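Local coordinates for protein 6-phosphogluconolactonase (Thermotoga maritima, PDB 1PBT) that hydrolyses 6-phosphogluconolactone to 6-phosphogluconate, the second step in the oxidative stage of the pentose phosphate pathway, at residues Y35-V40 and Y71-E76; E24-Y29 and T236-G241; L167-K172 and R189-F194. All blocks are in the same frame, centred on the assembly; numbering follows the deposited sequence.

Contact 1: Y35-V40 and Y71-E76; sequences YVDFVV and YEKLAE
With chi1 at 168°, V40 turns both methyls to helix 67-74, CG1 opposite the backbone N and CG2 opposite the carbonyl carbon, while K73 sets CG beside its backbone N and bends at chi2 (-71°), so that CB and CG lie against the valines and the rest of the chain turns outward past D37. V40 CG2 lies against K73 CB at 3.6 Å, the two side chains crossing at about a right angle. The other branch, V40 CG1, reaches L74 CD2 at 4.0 Å as these side chains slide past each other in opposite directions. One turn earlier V36 CG1 meets K73 CG at 4.1 Å, again crosswise. V70, farther back on helix 67-74, touches V36, V39 and V40 and carries the apolar seam beyond K73 and L74. On the outer side, beyond its bend, K73 runs extended: K73 CE comes within 4.3 Å of D37 OD1, yet K73 NZ stays 4.6 Å from it, too far to count as a salt bridge. No hydrogen bond joins the two segments. The helices following strands 25-31 and 57-61 are therefore held together here by methyl and methylene contacts, the lysine ammonium probably feeling only a loose attraction to the aspartate.

Contact 2: E24-Y29 and T236-G241; sequences EKTVIY and TVWFVG. With EDO (1,2-ethanediol), chain E.
T26-Y29 and T236-F239 pair in parallel register, joining strand 25-31 near the N-terminus to strand 235-241 near the C-terminus within the mixed sheet of this alpha/beta fold. Five backbone hydrogen bonds alternate across the ladder, from T236 N to K25 O at 3.2 Å down to V240 N to Y29 O at 2.7 Å. On the face bearing V27, V237, Y29 and F239, the tyrosine (chi1 -74°) and the phenylalanine (chi1 -71°) share one setting, CG beside the backbone N, which lays their rings side by side and pointing the same way. The planes are 27° apart, but the rings are slid so far that they barely overlap, their centroids 5.3 Å apart. V237 CG1 wedges in beside them: it meets the Y29 edge in plane, 3.6 Å from Y29 CE2, and also sits over the rim of one F239 face. On the other face T26 CG2 abuts the W238 edge, 3.6 Å from W238 CD1, and I28 CG2 lies 3.8 Å from V240 CG2.

Farther out, F38, V39 and K42 of helix 35-53 pack on F239. W238 stacks on F205 of strand 202-208, and L216 and I219 of helix 210-220 also touch W238. T236 OG1 is hydrogen-bonded to G232 N and donates to a water that in turn donates to E24 OE1. A second water accepts from W238 NE1 at 2.9 Å, lying in the indole plane.

Contact 3: L167-K172 and R189-F194; sequences LETGNK and RVTLTF. With SO4 (sulfate ion), chain B.
F194 lays one face of its ring flat on the backbone of G170, where the short helix 167-170 meets the turn leading from strand 189-192 into helix 194-197, with T193 as N-cap. The alignment is a close CH-pi contact: G170 CA stands 3.6 Å from the centre of the F194 ring and only 12° off its normal. CG of F194 is anti to the carbonyl carbon (chi1 -71°), a setting that brings the ring back over the glycine while the backbone N of F194 donates to G170 O at 2.9 Å, in the carbonyl plane and on a lone pair. The fit is tight, since a beta carbon modelled on G170 would fall 2.4 Å from F194 CE2. At the ring edge N171 OD1 lies in plane, 3.3 Å from F194 CD2, its amide turned 67° from the ring. L167 CD2 touches F194 CZ at 4.2 Å, and F229 meets both residues from a neighbouring loop. With an alanine in place of F194, G170 CA would probably lose its aromatic cover and L167 and F229 would be left facing a gap.

Beside the ring, T193 directs CB toward G170 O and its methyl toward K172 CB. Its OG1 is engaged elsewhere, bonding to N174 O and capping A196 N. T169 and T191 meet methyl to methyl, CG2 to CG2 at 3.8 Å. At the far end of the strand R189 reaches a sulfate, probably from the crystallisation liquor, which R92 and H160 also bind; the site is consistent with one for an anionic group of the substrate. R189 NH1 and NH2 both donate to sulfate O4, at 3.2 and 3.1 Å.

Contacts 1 and 2 share a boundary: helix 35-53 follows strand 25-31 directly and lies over the sheet, with Y35 OH a probable hydrogen-bond donor to F239 O and F38 packed on F239 and Y29. Contact 3 stands apart, on the opposite side of the chain's centre from contact 1, about 28 Å between centres, but it reaches the same sheet as contact 2. All three are partly buried. Contact 1, with K73 and D37 exposed, joins helices mainly through aliphatic groups, without a hydrogen bond between its segments; contact 2 relies on a backbone ladder backed by buried side chains of strand 235-241; contact 3 combines one backbone bond with aromatic-on-glycine packing, and its strand leads to an anion site.

Contact 1: Y35-V40 and Y71-E76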
loop_
_atom_site.group_PDB
_atom_site.type_symbol
_atom_site.label_atom_id
_atom_site.label_comp_id
_atom_site.label_asym_id
_atom_site.label_seq_id
_atom_site.Cartn_x
_atom_site.Cartn_y
_atom_site.Cartn_z
ATOM N N TYR A 35 3.243 -17.071 -8.615
ATOM C CA TYR A 35 3.233 -15.635 -8.329
ATOM C C TYR A 35 3.282 -15.277 -6.852
ATOM O O TYR A 35 4.217 -14.624 -6.397
ATOM C CB TYR A 35 1.994 -14.979 -8.938
ATOM C CG TYR A 35 1.942 -13.483 -8.726
ATOM C CD1 TYR A 35 2.704 -12.616 -9.517
ATOM C CD2 TYR A 35 1.154 -12.926 -7.712
ATOM C CE1 TYR A 35 2.676 -11.225 -9.303
ATOM C CE2 TYR A 35 1.126 -11.550 -7.493
ATOM C CZ TYR A 35 1.884 -10.705 -8.293
ATOM O OH TYR A 35 1.820 -9.337 -8.086
ATOM N N VAL A 36 2.270 -15.695 -6.101
ATOM C CA VAL A 36 2.232 -15.377 -4.682
ATOM C C VAL A 36 3.489 -15.807 -3.928
ATOM O O VAL A 36 4.115 -14.988 -3.263
ATOM C CB VAL A 36 0.990 -15.979 -4.018
ATOM C CG1 VAL A 36 1.019 -15.711 -2.525
ATOM C CG2 VAL A 36 -0.263 -15.365 -4.640
ATOM N N ASP A 37 3.876 -17.074 -4.035
ATOM C CA ASP A 37 5.079 -17.530 -3.336
ATOM C C ASP A 37 6.313 -16.707 -3.717
ATOM O O ASP A 37 7.123 -16.377 -2.856
ATOM C CB ASP A 37 5.357 -19.014 -3.613
ATOM C CG ASP A 37 4.319 -19.932 -2.991
ATOM O OD1 ASP A 37 3.847 -19.631 -1.877
ATOM O OD2 ASP A 37 3.983 -20.962 -3.613
ATOM N N PHE A 38 6.457 -16.365 -4.997
ATOM C CA PHE A 38 7.608 -15.575 -5.438
ATOM C C PHE A 38 7.609 -14.209 -4.755
ATOM O O PHE A 38 8.615 -13.766 -4.198
ATOM C CB PHE A 38 7.580 -15.360 -6.949
ATOM C CG PHE A 38 8.800 -14.648 -7.488
ATOM C CD1 PHE A 38 9.957 -15.358 -7.792
ATOM C CD2 PHE A 38 8.797 -13.271 -7.674
ATOM C CE1 PHE A 38 11.088 -14.707 -8.274
ATOM C CE2 PHE A 38 9.926 -12.602 -8.158
ATOM C CZ PHE A 38 11.073 -13.321 -8.459
ATOM N N VAL A 39 6.470 -13.535 -4.818
ATOM C CA VAL A 39 6.343 -12.216 -4.208
ATOM C C VAL A 39 6.623 -12.263 -2.706
ATOM O O VAL A 39 7.359 -11.438 -2.164
ATOM C CB VAL A 39 4.942 -11.668 -4.434
ATOM C CG1 VAL A 39 4.797 -10.311 -3.741
ATOM C CG2 VAL A 39 4.670 -11.588 -5.916
ATOM N N VAL A 40 6.027 -13.245 -2.037
ATOM C CA VAL A 40 6.210 -13.407 -0.603
ATOM C C VAL A 40 7.691 -13.551 -0.275
ATOM O O VAL A 40 8.197 -12.909 0.643
ATOM C CB VAL A 40 5.443 -14.644 -0.084
ATOM C CG1 VAL A 40 5.876 -14.984 1.337
ATOM C CG2 VAL A 40 3.952 -14.368 -0.119
ATOM N N TYR A 71 -0.363 -11.129 1.860
ATOM C CA TYR A 71 -0.316 -10.803 3.279
ATOM C C TYR A 71 -0.627 -12.056 4.092
ATOM O O TYR A 71 -0.039 -12.287 5.149
ATOM C CB TYR A 71 -1.337 -9.715 3.643
ATOM C CG TYR A 71 -1.221 -8.422 2.868
ATOM C CD1 TYR A 71 0.013 -7.996 2.355
ATOM C CD2 TYR A 71 -2.332 -7.592 2.696
ATOM C CE1 TYR A 71 0.131 -6.769 1.693
ATOM C CE2 TYR A 71 -2.224 -6.350 2.028
ATOM C CZ TYR A 71 -0.986 -5.956 1.535
ATOM O OH TYR A 71 -0.870 -4.746 0.889
ATOM N N GLU A 72 -1.556 -12.853 3.584
ATOM C CA GLU A 72 -1.982 -14.084 4.238
ATOM C C GLU A 72 -0.782 -14.985 4.515
ATOM O O GLU A 72 -0.654 -15.559 5.606
ATOM C CB GLU A 72 -2.997 -14.787 3.336
ATOM C CG GLU A 72 -3.666 -15.998 3.934
ATOM C CD GLU A 72 -4.962 -16.324 3.224
ATOM O OE1 GLU A 72 -5.023 -16.146 1.985
ATOM O OE2 GLU A 72 -5.916 -16.760 3.904
ATOM N N LYS A 73 0.107 -15.090 3.534
ATOM C CA LYS A 73 1.311 -15.904 3.666
ATOM C C LYS A 73 2.345 -15.203 4.541
ATOM O O LYS A 73 3.014 -15.841 5.352
ATOM C CB LYS A 73 1.916 -16.177 2.288
ATOM C CG LYS A 73 1.029 -16.984 1.353
ATOM C CD LYS A 73 0.927 -18.431 1.792
ATOM C CE LYS A 73 0.352 -19.297 0.683
ATOM N NZ LYS A 73 0.442 -20.748 1.017
ATOM N N LEU A 74 2.481 -13.889 4.370
ATOM C CA LEU A 74 3.444 -13.135 5.173
ATOM C C LEU A 74 3.136 -13.243 6.670
ATOM O O LEU A 74 4.050 -13.278 7.499
ATOM C CB LEU A 74 3.459 -11.661 4.752
ATOM C CG LEU A 74 4.213 -11.353 3.452
ATOM C CD1 LEU A 74 4.031 -9.880 3.079
ATOM C CD2 LEU A 74 5.690 -11.663 3.637
ATOM N N ALA A 75 1.852 -13.306 7.008
ATOM C CA ALA A 75 1.442 -13.414 8.402
ATOM C C ALA A 75 1.929 -14.712 9.043
ATOM O O ALA A 75 2.049 -14.805 10.265
ATOM C CB ALA A 75 -0.053 -13.327 8.498
ATOM N N GLU A 76 2.214 -15.707 8.215
ATOM C CA GLU A 76 2.664 -16.996 8.715
ATOM C C GLU A 76 4.158 -17.050 9.004
ATOM O O GLU A 76 4.616 -17.952 9.702
ATOM C CB GLU A 76 2.284 -18.094 7.710
ATOM C CG GLU A 76 0.800 -18.433 7.703
ATOM C CD GLU A 76 0.327 -19.050 6.396
ATOM O OE1 GLU A 76 1.116 -19.771 5.743
ATOM O OE2 GLU A 76 -0.848 -18.822 6.026
#

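Contact 2: E24-Y29 and T236-G241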
loop_
_atom_site.group_PDB
_atom_site.type_symbol
_atom_site.label_atom_id
_atom_site.label_comp_id
_atom_site.label_asym_id
_atom_site.label_seq_id
_atom_site.Cartn_x
_atom_site.Cartn_y
_atom_site.Cartn_z
ATOM N N GLU A 24 18.715 5.130 -8.074
ATOM C CA GLU A 24 17.286 4.798 -8.029
ATOM C C GLU A 24 16.718 4.485 -9.420
ATOM O O GLU A 24 16.923 5.253 -10.354
ATOM C CB GLU A 24 16.524 5.987 -7.400
ATOM C CG GLU A 24 14.971 5.984 -7.528
ATOM C CD GLU A 24 14.459 6.052 -8.996
ATOM O OE1 GLU A 24 13.906 5.054 -9.527
ATOM O OE2 GLU A 24 14.624 7.112 -9.614
ATOM N N LYS A 25 16.011 3.363 -9.555
ATOM C CA LYS A 25 15.393 2.966 -10.828
ATOM C C LYS A 25 14.181 2.057 -10.602
ATOM O O LYS A 25 13.783 1.799 -9.466
ATOM C CB LYS A 25 16.393 2.232 -11.719
ATOM C CG LYS A 25 16.914 0.920 -11.149
ATOM C CD LYS A 25 17.878 1.180 -10.016
ATOM C CE LYS A 25 18.768 -0.004 -9.775
ATOM N NZ LYS A 25 19.815 0.334 -8.774
ATOM N N THR A 26 13.602 1.572 -11.699
ATOM C CA THR A 26 12.441 0.692 -11.629
ATOM C C THR A 26 12.810 -0.688 -12.175
ATOM O O THR A 26 13.556 -0.804 -13.145
ATOM C CB THR A 26 11.250 1.265 -12.446
ATOM O OG1 THR A 26 10.777 2.470 -11.821
ATOM C CG2 THR A 26 10.108 0.248 -12.526
ATOM N N VAL A 27 12.291 -1.732 -11.533
ATOM C CA VAL A 27 12.562 -3.104 -11.961
ATOM C C VAL A 27 11.216 -3.800 -12.131
ATOM O O VAL A 27 10.338 -3.655 -11.290
ATOM C CB VAL A 27 13.417 -3.850 -10.906
ATOM C CG1 VAL A 27 13.723 -5.267 -11.368
ATOM C CG2 VAL A 27 14.713 -3.096 -10.681
ATOM N N ILE A 28 11.049 -4.548 -13.220
ATOM C CA ILE A 28 9.789 -5.241 -13.478
ATOM C C ILE A 28 10.023 -6.735 -13.600
ATOM O O ILE A 28 10.883 -7.161 -14.368
ATOM C CB ILE A 28 9.134 -4.743 -14.788
ATOM C CG1 ILE A 28 8.834 -3.244 -14.693
ATOM C CG2 ILE A 28 7.844 -5.487 -15.044
ATOM C CD1 ILE A 28 8.555 -2.594 -16.035
ATOM N N TYR A 29 9.278 -7.518 -12.819
ATOM C CA TYR A 29 9.383 -8.978 -12.858
ATOM C C TYR A 29 8.131 -9.522 -13.545
ATOM O O TYR A 29 7.018 -9.205 -13.148
ATOM C CB TYR A 29 9.459 -9.555 -11.443
ATOM C CG TYR A 29 10.775 -9.358 -10.716
ATOM C CD1 TYR A 29 11.768 -10.338 -10.750
ATOM C CD2 TYR A 29 11.011 -8.216 -9.957
ATOM C CE1 TYR A 29 12.957 -10.187 -10.039
ATOM C CE2 TYR A 29 12.203 -8.053 -9.241
ATOM C CZ TYR A 29 13.166 -9.047 -9.288
ATOM O OH TYR A 29 14.324 -8.912 -8.558
ATOM N N THR A 236 11.740 1.035 -7.153
ATOM C CA THR A 236 10.325 0.761 -7.393
ATOM C C THR A 236 10.380 -0.573 -8.111
ATOM O O THR A 236 11.100 -0.710 -9.096
ATOM C CB THR A 236 9.694 1.794 -8.330
ATOM O OG1 THR A 236 9.829 3.098 -7.755
ATOM C CG2 THR A 236 8.231 1.484 -8.556
ATOM N N VAL A 237 9.644 -1.554 -7.606
ATOM C CA VAL A 237 9.633 -2.881 -8.202
ATOM C C VAL A 237 8.214 -3.300 -8.539
ATOM O O VAL A 237 7.304 -3.134 -7.728
ATOM C CB VAL A 237 10.207 -3.944 -7.235
ATOM C CG1 VAL A 237 10.284 -5.295 -7.950
ATOM C CG2 VAL A 237 11.562 -3.516 -6.725
ATOM N N TRP A 238 8.025 -3.820 -9.747
ATOM C CA TRP A 238 6.712 -4.300 -10.161
ATOM C C TRP A 238 6.753 -5.819 -10.247
ATOM O O TRP A 238 7.650 -6.376 -10.873
ATOM C CB TRP A 238 6.333 -3.763 -11.541
ATOM C CG TRP A 238 6.066 -2.302 -11.594
ATOM C CD1 TRP A 238 6.988 -1.298 -11.522
ATOM C CD2 TRP A 238 4.788 -1.668 -11.737
ATOM N NE1 TRP A 238 6.361 -0.075 -11.614
ATOM C CE2 TRP A 238 5.011 -0.275 -11.744
ATOM C CE3 TRP A 238 3.473 -2.145 -11.858
ATOM C CZ2 TRP A 238 3.966 0.650 -11.865
ATOM C CZ3 TRP A 238 2.436 -1.226 -11.980
ATOM C CH2 TRP A 238 2.689 0.157 -11.981
ATOM N N PHE A 239 5.805 -6.490 -9.601
ATOM C CA PHE A 239 5.733 -7.949 -9.684
ATOM C C PHE A 239 4.523 -8.165 -10.551
ATOM O O PHE A 239 3.394 -7.945 -10.129
ATOM C CB PHE A 239 5.551 -8.589 -8.310
ATOM C CG PHE A 239 6.772 -8.492 -7.453
ATOM C CD1 PHE A 239 7.943 -9.131 -7.835
ATOM C CD2 PHE A 239 6.770 -7.731 -6.290
ATOM C CE1 PHE A 239 9.102 -9.013 -7.075
ATOM C CE2 PHE A 239 7.927 -7.607 -5.521
ATOM C CZ PHE A 239 9.089 -8.247 -5.916
ATOM N N VAL A 240 4.770 -8.583 -11.782
ATOM C CA VAL A 240 3.689 -8.752 -12.732
ATOM C C VAL A 240 3.335 -10.181 -13.047
ATOM O O VAL A 240 4.162 -10.961 -13.506
ATOM C CB VAL A 240 4.020 -8.010 -14.039
ATOM C CG1 VAL A 240 2.829 -8.043 -14.972
ATOM C CG2 VAL A 240 4.421 -6.578 -13.727
ATOM N N GLY A 241 2.083 -10.527 -12.789
ATOM C CA GLY A 241 1.648 -11.863 -13.101
ATOM C C GLY A 241 1.087 -11.754 -14.502
ATOM O O GLY A 241 -0.070 -11.366 -14.657
HETATM C C1 EDO E . 19.469 -4.504 -8.236
HETATM O O1 EDO E . 20.775 -4.959 -8.446
HETATM C C2 EDO E . 19.344 -3.039 -8.473
HETATM O O2 EDO E . 20.623 -2.353 -8.295
HETATM O O HOH W 1 12.200 4.369 -7.684
HETATM O O HOH W 2 7.435 2.583 -12.077
#

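Contact 3: L167-K172 and R189-F194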
loop_
_atom_site.group_PDB
_atom_site.type_symbol
_atom_site.label_atom_id
_atom_site.label_comp_id
_atom_site.label_asym_id
_atom_site.label_seq_id
_atom_site.Cartn_x
_atom_site.Cartn_y
_atom_site.Cartn_z
ATOM N N LEU A 167 -5.273 13.072 -10.456
ATOM C CA LEU A 167 -3.957 13.596 -10.132
ATOM C C LEU A 167 -4.012 14.681 -9.056
ATOM O O LEU A 167 -3.099 14.784 -8.248
ATOM C CB LEU A 167 -3.263 14.132 -11.399
ATOM C CG LEU A 167 -2.988 13.088 -12.495
ATOM C CD1 LEU A 167 -2.109 13.694 -13.585
ATOM C CD2 LEU A 167 -2.276 11.886 -11.896
ATOM N N GLU A 168 -5.084 15.480 -9.038
ATOM C CA GLU A 168 -5.213 16.534 -8.023
ATOM C C GLU A 168 -5.111 15.914 -6.627
ATOM O O GLU A 168 -4.429 16.436 -5.736
ATOM C CB GLU A 168 -6.567 17.244 -8.160
ATOM C CG GLU A 168 -6.701 18.476 -7.272
ATOM C CD GLU A 168 -8.113 19.044 -7.237
ATOM O OE1 GLU A 168 -8.931 18.721 -8.126
ATOM O OE2 GLU A 168 -8.405 19.832 -6.313
ATOM N N THR A 169 -5.788 14.788 -6.445
ATOM C CA THR A 169 -5.770 14.101 -5.160
ATOM C C THR A 169 -4.355 13.672 -4.792
ATOM O O THR A 169 -3.910 13.838 -3.660
ATOM C CB THR A 169 -6.643 12.837 -5.186
ATOM O OG1 THR A 169 -7.980 13.175 -5.565
ATOM C CG2 THR A 169 -6.645 12.167 -3.809
ATOM N N GLY A 170 -3.638 13.116 -5.758
ATOM C CA GLY A 170 -2.290 12.659 -5.465
ATOM C C GLY A 170 -1.337 13.795 -5.178
ATOM O O GLY A 170 -0.402 13.660 -4.382
ATOM N N ASN A 171 -1.593 14.935 -5.812
ATOM C CA ASN A 171 -0.738 16.092 -5.658
ATOM C C ASN A 171 -1.084 16.980 -4.480
ATOM O O ASN A 171 -0.508 18.064 -4.336
ATOM C CB ASN A 171 -0.755 16.942 -6.935
ATOM C CG ASN A 171 -0.173 16.219 -8.130
ATOM O OD1 ASN A 171 0.827 15.515 -8.017
ATOM N ND2 ASN A 171 -0.782 16.413 -9.290
ATOM N N LYS A 172 -2.023 16.545 -3.646
ATOM C CA LYS A 172 -2.402 17.341 -2.480
ATOM C C LYS A 172 -1.189 17.589 -1.602
ATOM O O LYS A 172 -0.337 16.709 -1.411
ATOM C CB LYS A 172 -3.482 16.638 -1.656
ATOM C CG LYS A 172 -4.869 16.678 -2.268
ATOM C CD LYS A 172 -5.530 18.052 -2.117
ATOM C CE LYS A 172 -6.935 18.051 -2.721
ATOM N NZ LYS A 172 -7.658 19.342 -2.535
ATOM N N ARG A 189 -13.237 8.382 -0.222
ATOM C CA ARG A 189 -12.045 7.646 0.219
ATOM C C ARG A 189 -11.101 8.537 1.011
ATOM O O ARG A 189 -11.138 9.757 0.881
ATOM C CB ARG A 189 -11.226 7.132 -0.985
ATOM C CG ARG A 189 -11.990 6.506 -2.134
ATOM C CD ARG A 189 -12.605 5.214 -1.704
ATOM N NE ARG A 189 -13.162 4.452 -2.816
ATOM C CZ ARG A 189 -12.506 3.509 -3.487
ATOM N NH1 ARG A 189 -11.247 3.211 -3.177
ATOM N NH2 ARG A 189 -13.130 2.809 -4.422
ATOM N N VAL A 190 -10.249 7.911 1.822
ATOM C CA VAL A 190 -9.211 8.629 2.566
ATOM C C VAL A 190 -7.946 7.958 2.015
ATOM O O VAL A 190 -7.865 6.734 1.953
ATOM C CB VAL A 190 -9.304 8.416 4.097
ATOM C CG1 VAL A 190 -8.076 9.035 4.780
ATOM C CG2 VAL A 190 -10.591 9.056 4.639
ATOM N N THR A 191 -6.954 8.742 1.611
ATOM C CA THR A 191 -5.778 8.140 0.995
ATOM C C THR A 191 -4.479 8.867 1.251
ATOM O O THR A 191 -4.458 10.086 1.461
ATOM C CB THR A 191 -5.971 8.066 -0.558
ATOM O OG1 THR A 191 -4.883 7.356 -1.171
ATOM C CG2 THR A 191 -6.040 9.474 -1.144
ATOM N N LEU A 192 -3.387 8.110 1.256
ATOM C CA LEU A 192 -2.084 8.735 1.379
ATOM C C LEU A 192 -1.922 9.427 0.040
ATOM O O LEU A 192 -2.520 9.001 -0.959
ATOM C CB LEU A 192 -0.982 7.695 1.533
ATOM C CG LEU A 192 -1.020 6.866 2.809
ATOM C CD1 LEU A 192 0.213 5.969 2.903
ATOM C CD2 LEU A 192 -1.099 7.806 3.987
ATOM N N THR A 193 -1.118 10.487 0.020
ATOM C CA THR A 193 -0.869 11.254 -1.204
ATOM C C THR A 193 0.417 10.802 -1.876
ATOM O O THR A 193 1.143 9.950 -1.356
ATOM C CB THR A 193 -0.670 12.737 -0.896
ATOM O OG1 THR A 193 0.417 12.860 0.031
ATOM C CG2 THR A 193 -1.941 13.357 -0.298
ATOM N N PHE A 194 0.719 11.390 -3.032
ATOM C CA PHE A 194 1.960 11.044 -3.717
ATOM C C PHE A 194 3.120 11.399 -2.777
ATOM O O PHE A 194 4.104 10.672 -2.675
ATOM C CB PHE A 194 2.130 11.851 -5.009
ATOM C CG PHE A 194 1.196 11.462 -6.123
ATOM C CD1 PHE A 194 0.733 10.162 -6.248
ATOM C CD2 PHE A 194 0.855 12.392 -7.101
ATOM C CE1 PHE A 194 -0.055 9.784 -7.333
ATOM C CE2 PHE A 194 0.073 12.033 -8.185
ATOM C CZ PHE A 194 -0.385 10.728 -8.308
HETATM S S SO4 B . -9.751 -0.082 -5.177
HETATM O O1 SO4 B . -9.447 -1.200 -4.250
HETATM O O2 SO4 B . -8.683 0.932 -5.021
HETATM O O3 SO4 B . -9.763 -0.588 -6.570
HETATM O O4 SO4 B . -11.078 0.514 -4.881
#